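Local coordinates for mercuric reductase (Metallosphaera sedula, PDB 4YWO) that reduces mercuric ion to elemental mercury, probably with electrons from NADPH, as an FAD-containing flavoenzyme that works as a homodimer, at the interface of chains A and B. Numbering follows the deposited sequence. Chains: chain A/B, Mercuric reductase.

Both contacts belong to the two-fold interface of the mercuric reductase homodimer, and the centres of their C-alpha atoms lie about 18 Å apart. They share no residue. Contact 1 sets the B:436–439 loop and B:Lys380 against the redox-active cysteines, A:Lys62, A:Glu314 and A:Phe346. Contact 2 joins the dimerisation domains where 3-10 helix 410-412 and helix 414-422 of each chain meet; at its margin A:Thr433 precedes chain A's own 436–439 loop, the one used in the twin of contact 1. Pairing at contact 2 may help to set the loop that reaches the partner's active site.

Contact 1: the interface of chains A and B. Residues chain A 53, 58-59, 62, 314, 346; chain B 380, 436-439.
The main-chain carbonyl oxygen of B:Pro438 is held by one hydrogen bond from the side-chain amine NZ of B:Lys380, 2.9 Å from O, in the carbonyl plane and at 157° to C=O. In this pyridine nucleotide-disulfide oxidoreductase, the loop it steadies is the partner chain's contribution beside the redox-active disulfide pair A:Cys53 and A:Cys58. Their SG atoms, A:Cys53 SG and A:Cys58 SG, lie 2.9 Å apart, longer than a usual disulfide. Lysine suits the place: its long chain, bent at chi2 and chi4, brings NZ also to the rim of the A:Phe346 ring, 3.6 Å from CE1. B:Thr439 braces the loop again, its hydroxyl OG1 2.7 Å from O of B:Met436.

B:Phe437, with CG anti to the backbone N (chi1 -174°), points its ring at the cysteines; CE2 at the ring's edge meets SG of A:Cys53 at 3.3 Å. CB of B:Pro438 covers one face of that ring over its centre. Against the other, toward the rim, lies the carboxylate of A:Glu314, turned 38° from the ring plane, with OE1 3.4 Å from CG of B:Phe437. Proline fits because the cis peptide before it folds its own ring back on the phenyl, and its CD meets CZ of A:Phe346 at 3.9 Å. One face of the A:Phe346 ring carries CG of A:Lys62, whose chain, bent at chi2 and chi3, crosses B:Pro438 at about a right angle.

Contact 2: the interface of chains A and B. Residues chain A 412-413, 415-416, 419, 433; chain B 412-413, 415-416, 418-419.
The backbone of each chain runs from 3-10 helix 410-412 into helix 414-422, and the two copies face each other about the dimer two-fold, so that the carbonyl oxygens O of A:Glu412 and O of B:Glu412 come within 3.4 Å.

A:Glu416 and B:Glu416 bury the largest surfaces of this patch. In each, CG is anti to the backbone N (chi1 -180°) and the side chain stays extended beyond it, reaching across the other chain's helix start. The two glutamate side chains touch near their roots, CB of A:Glu416 lying 3.8 Å from CB of B:Glu416. At its tip, OE1 of the A:Glu416 carboxylate comes over the main chain of B:Gly415, 3.4 Å from its carbonyl carbon; glycine suits this position because it has no side chain to obstruct the approach. Water 2 links OE1 of A:Glu416 to the main-chain O of B:Glu412, 2.7 Å from each, and water 1 joins OE1 of B:Glu416 to O of A:Glu412. The facing carbonyl oxygens, which do not bond each other, thus each have a water partner. Weak contacts also run from water 1 to N of A:Glu416 and from water 2 to N of B:Glu416. The nearby start of the partner's helix may help to stabilise negative charge on the carboxylate.

The closeness of the backbones at the two-fold brings CB of A:Glu412 to 3.7 Å from CB of B:Glu412. Separately, chi1 of -63° and a bend at chi2 set the course of CG and the carboxylate.

Leucine supplies branched apolar bulk at the flanks. CD2 of A:Leu419 comes 3.8 Å from the main-chain O of B:Glu416, its side chain crossing that glutamate at about a right angle. In the other chain, CD1 of B:Leu419 meets hydroxyl OG1 of A:Thr433 at 3.5 Å, while the threonine's methyl CG2 turns toward CB of the small B:Ala418. With its paired waters and close carbon contacts, the site joins the two dimerisation domains into the homodimer.

Contact 1: the interface of chains A and B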
loop_
_atom_site.group_PDB
_atom_site.type_symbol
_atom_site.label_atom_id
_atom_site.label_comp_id
_atom_site.label_asym_id
_atom_site.label_seq_id
_atom_site.Cartn_x
_atom_site.Cartn_y
_atom_site.Cartn_z
ATOM N N CYS A 53 -6.111 -22.120 3.179
ATOM C CA CYS A 53 -5.564 -20.792 3.425
ATOM C C CYS A 53 -4.990 -20.633 4.824
ATOM O O CYS A 53 -3.821 -20.286 4.989
ATOM C CB CYS A 53 -6.633 -19.723 3.176
ATOM S SG CYS A 53 -6.096 -18.033 3.530
ATOM N N CYS A 58 -1.864 -19.436 2.750
ATOM C CA CYS A 58 -1.493 -18.034 2.802
ATOM C C CYS A 58 -1.048 -17.583 4.178
ATOM O O CYS A 58 -0.100 -16.807 4.298
ATOM C CB CYS A 58 -2.652 -17.159 2.319
ATOM S SG CYS A 58 -3.979 -18.068 1.492
ATOM N N VAL A 59 -1.724 -18.050 5.221
ATOM C CA VAL A 59 -1.377 -17.536 6.559
ATOM C C VAL A 59 -0.002 -18.027 7.070
ATOM O O VAL A 59 0.884 -17.205 7.380
ATOM C CB VAL A 59 -2.494 -17.813 7.568
ATOM C CG1 VAL A 59 -2.053 -17.528 8.947
ATOM C CG2 VAL A 59 -3.704 -17.004 7.143
ATOM N N LYS A 62 2.921 -16.603 4.624
ATOM C CA LYS A 62 3.262 -15.152 4.808
ATOM C C LYS A 62 3.916 -14.961 6.136
ATOM O O LYS A 62 4.741 -14.058 6.286
ATOM C CB LYS A 62 2.020 -14.281 4.528
ATOM C CG LYS A 62 1.823 -13.903 2.999
ATOM C CD LYS A 62 2.159 -14.986 1.904
ATOM C CE LYS A 62 1.064 -15.644 1.316
ATOM N NZ LYS A 62 1.710 -16.635 0.391
ATOM N N GLU A 314 -7.405 -16.868 -2.260
ATOM C CA GLU A 314 -8.347 -16.860 -1.190
ATOM C C GLU A 314 -9.472 -15.880 -1.380
ATOM O O GLU A 314 -10.659 -16.176 -1.147
ATOM C CB GLU A 314 -7.609 -16.655 0.132
ATOM C CG GLU A 314 -8.492 -16.796 1.333
ATOM C CD GLU A 314 -9.280 -15.512 1.695
ATOM O OE1 GLU A 314 -9.108 -14.384 1.141
ATOM O OE2 GLU A 314 -10.197 -15.576 2.558
ATOM N N PHE A 346 4.451 -12.794 -2.745
ATOM C CA PHE A 346 4.865 -12.080 -1.544
ATOM C C PHE A 346 6.361 -12.300 -1.205
ATOM O O PHE A 346 6.740 -12.229 -0.055
ATOM C CB PHE A 346 3.997 -12.474 -0.370
ATOM C CG PHE A 346 2.591 -11.940 -0.409
ATOM C CD1 PHE A 346 2.321 -10.636 0.101
ATOM C CD2 PHE A 346 1.518 -12.656 -0.870
ATOM C CE1 PHE A 346 1.036 -10.101 0.048
ATOM C CE2 PHE A 346 0.238 -12.105 -0.853
ATOM C CZ PHE A 346 0.022 -10.846 -0.344
ATOM N N LYS B 380 -3.432 -9.641 7.890
ATOM C CA LYS B 380 -2.051 -9.335 7.633
ATOM C C LYS B 380 -1.391 -8.628 8.834
ATOM O O LYS B 380 -0.235 -8.790 9.122
ATOM C CB LYS B 380 -1.902 -8.461 6.346
ATOM C CG LYS B 380 -0.451 -8.228 5.939
ATOM C CD LYS B 380 0.290 -9.572 5.743
ATOM C CE LYS B 380 1.589 -9.569 4.965
ATOM N NZ LYS B 380 1.356 -9.239 3.530
ATOM N N MET B 436 -6.506 -8.356 -2.405
ATOM C CA MET B 436 -5.536 -9.430 -2.255
ATOM C C MET B 436 -5.461 -9.816 -0.798
ATOM O O MET B 436 -5.284 -8.945 0.101
ATOM C CB MET B 436 -4.155 -9.025 -2.756
ATOM C CG MET B 436 -3.187 -10.131 -2.671
ATOM S SD MET B 436 -3.556 -11.426 -3.959
ATOM C CE MET B 436 -2.757 -12.755 -3.366
ATOM N N PHE B 437 -5.581 -11.112 -0.536
ATOM C CA PHE B 437 -5.355 -11.622 0.837
ATOM C C PHE B 437 -3.968 -12.203 0.958
ATOM O O PHE B 437 -3.543 -12.924 -0.018
ATOM C CB PHE B 437 -6.377 -12.757 1.139
ATOM C CG PHE B 437 -6.298 -13.222 2.550
ATOM C CD1 PHE B 437 -6.923 -12.547 3.586
ATOM C CD2 PHE B 437 -5.652 -14.319 2.797
ATOM C CE1 PHE B 437 -6.817 -13.042 4.888
ATOM C CE2 PHE B 437 -5.551 -14.857 4.090
ATOM C CZ PHE B 437 -6.142 -14.215 5.129
ATOM N N PRO B 438 -3.187 -11.972 2.038
ATOM C CA PRO B 438 -3.512 -11.081 3.176
ATOM C C PRO B 438 -2.689 -9.806 2.947
ATOM O O PRO B 438 -1.417 -9.857 2.848
ATOM C CB PRO B 438 -3.018 -11.875 4.365
ATOM C CG PRO B 438 -1.885 -12.710 3.810
ATOM C CD PRO B 438 -2.046 -12.829 2.320
ATOM N N THR B 439 -3.367 -8.677 2.910
ATOM C CA THR B 439 -2.759 -7.336 2.819
ATOM C C THR B 439 -3.344 -6.455 3.858
ATOM O O THR B 439 -4.476 -6.665 4.312
ATOM C CB THR B 439 -2.915 -6.692 1.419
ATOM O OG1 THR B 439 -4.316 -6.568 1.025
ATOM C CG2 THR B 439 -2.131 -7.508 0.374
#

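Contact 2: the interface of chains A and B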
loop_
_atom_site.group_PDB
_atom_site.type_symbol
_atom_site.label_atom_id
_atom_site.label_comp_id
_atom_site.label_asym_id
_atom_site.label_seq_id
_atom_site.Cartn_x
_atom_site.Cartn_y
_atom_site.Cartn_z
ATOM N N GLU A 412 0.271 -3.634 -1.587
ATOM C CA GLU A 412 -0.590 -2.682 -0.867
ATOM C C GLU A 412 -1.230 -1.700 -1.822
ATOM O O GLU A 412 -2.182 -1.038 -1.413
ATOM C CB GLU A 412 0.144 -1.975 0.271
ATOM C CG GLU A 412 0.625 -2.899 1.370
ATOM C CD GLU A 412 -0.503 -3.641 2.147
ATOM O OE1 GLU A 412 -1.668 -3.208 1.921
ATOM O OE2 GLU A 412 -0.265 -4.698 2.833
ATOM N N MET A 413 -0.651 -1.495 -2.998
ATOM C CA MET A 413 -1.197 -0.583 -4.010
ATOM C C MET A 413 -2.015 -1.289 -5.089
ATOM O O MET A 413 -2.716 -0.632 -5.853
ATOM C CB MET A 413 -0.116 0.223 -4.726
ATOM C CG MET A 413 0.624 -0.520 -5.799
ATOM S SD MET A 413 1.986 0.550 -6.385
ATOM C CE MET A 413 2.507 -0.291 -7.879
ATOM N N GLY A 415 -4.668 -2.974 -4.881
ATOM C CA GLY A 415 -6.078 -2.805 -4.763
ATOM C C GLY A 415 -6.545 -1.456 -5.349
ATOM O O GLY A 415 -7.676 -1.402 -5.871
ATOM N N GLU A 416 -5.716 -0.430 -5.278
ATOM C CA GLU A 416 -6.040 0.793 -6.026
ATOM C C GLU A 416 -6.170 0.522 -7.494
ATOM O O GLU A 416 -7.133 1.025 -8.153
ATOM C CB GLU A 416 -5.039 1.888 -5.739
ATOM C CG GLU A 416 -5.287 3.180 -6.450
ATOM C CD GLU A 416 -4.308 4.329 -6.236
ATOM O OE1 GLU A 416 -3.491 4.317 -5.263
ATOM O OE2 GLU A 416 -4.260 5.239 -7.143
ATOM N N LEU A 419 -9.451 -1.323 -8.239
ATOM C CA LEU A 419 -10.606 -0.452 -8.164
ATOM C C LEU A 419 -10.649 0.408 -9.399
ATOM O O LEU A 419 -11.746 0.609 -10.005
ATOM C CB LEU A 419 -10.515 0.375 -6.887
ATOM C CG LEU A 419 -11.736 1.198 -6.527
ATOM C CD1 LEU A 419 -12.898 0.303 -6.182
ATOM C CD2 LEU A 419 -11.452 2.165 -5.365
ATOM N N THR A 433 -6.164 12.552 -9.554
ATOM C CA THR A 433 -6.237 12.084 -8.149
ATOM C C THR A 433 -4.910 12.374 -7.482
ATOM O O THR A 433 -3.885 11.792 -7.890
ATOM C CB THR A 433 -6.454 10.602 -8.091
ATOM O OG1 THR A 433 -7.701 10.302 -8.765
ATOM C CG2 THR A 433 -6.633 10.133 -6.645
ATOM N N GLU B 412 0.244 3.461 1.939
ATOM C CA GLU B 412 0.234 2.802 0.623
ATOM C C GLU B 412 -1.180 2.510 0.173
ATOM O O GLU B 412 -1.360 2.228 -1.010
ATOM C CB GLU B 412 1.112 1.553 0.589
ATOM C CG GLU B 412 2.584 1.820 0.825
ATOM C CD GLU B 412 3.273 2.710 -0.253
ATOM O OE1 GLU B 412 2.584 2.900 -1.294
ATOM O OE2 GLU B 412 4.379 3.315 -0.018
ATOM N N MET B 413 -2.131 2.430 1.095
ATOM C CA MET B 413 -3.540 2.175 0.770
ATOM C C MET B 413 -4.391 3.441 0.707
ATOM O O MET B 413 -5.516 3.399 0.222
ATOM C CB MET B 413 -4.216 1.233 1.763
ATOM C CG MET B 413 -4.631 1.867 3.058
ATOM S SD MET B 413 -5.233 0.541 4.164
ATOM C CE MET B 413 -6.030 1.475 5.469
ATOM N N GLY B 415 -4.197 5.953 -1.183
ATOM C CA GLY B 415 -4.540 6.373 -2.500
ATOM C C GLY B 415 -5.745 5.587 -3.057
ATOM O O GLY B 415 -6.520 6.173 -3.839
ATOM N N GLU B 416 -5.900 4.335 -2.668
ATOM C CA GLU B 416 -7.153 3.641 -2.999
ATOM C C GLU B 416 -8.343 4.356 -2.434
ATOM O O GLU B 416 -9.383 4.526 -3.145
ATOM C CB GLU B 416 -7.106 2.193 -2.569
ATOM C CG GLU B 416 -8.336 1.398 -2.869
ATOM C CD GLU B 416 -8.380 -0.065 -2.442
ATOM O OE1 GLU B 416 -7.316 -0.685 -2.129
ATOM O OE2 GLU B 416 -9.539 -0.602 -2.296
ATOM N N ALA B 418 -8.510 7.607 -1.639
ATOM C CA ALA B 418 -8.698 8.825 -2.414
ATOM C C ALA B 418 -9.421 8.615 -3.730
ATOM O O ALA B 418 -10.330 9.359 -4.087
ATOM C CB ALA B 418 -7.374 9.477 -2.632
ATOM N N LEU B 419 -9.073 7.548 -4.432
ATOM C CA LEU B 419 -9.685 7.272 -5.715
ATOM C C LEU B 419 -11.131 6.912 -5.499
ATOM O O LEU B 419 -12.031 7.383 -6.260
ATOM C CB LEU B 419 -8.907 6.153 -6.399
ATOM C CG LEU B 419 -9.269 5.861 -7.842
ATOM C CD1 LEU B 419 -8.898 7.023 -8.727
ATOM C CD2 LEU B 419 -8.600 4.574 -8.351
HETATM O O HOH W 1 -4.601 -0.693 -2.482
HETATM O O HOH W 2 -3.073 3.272 -2.767
#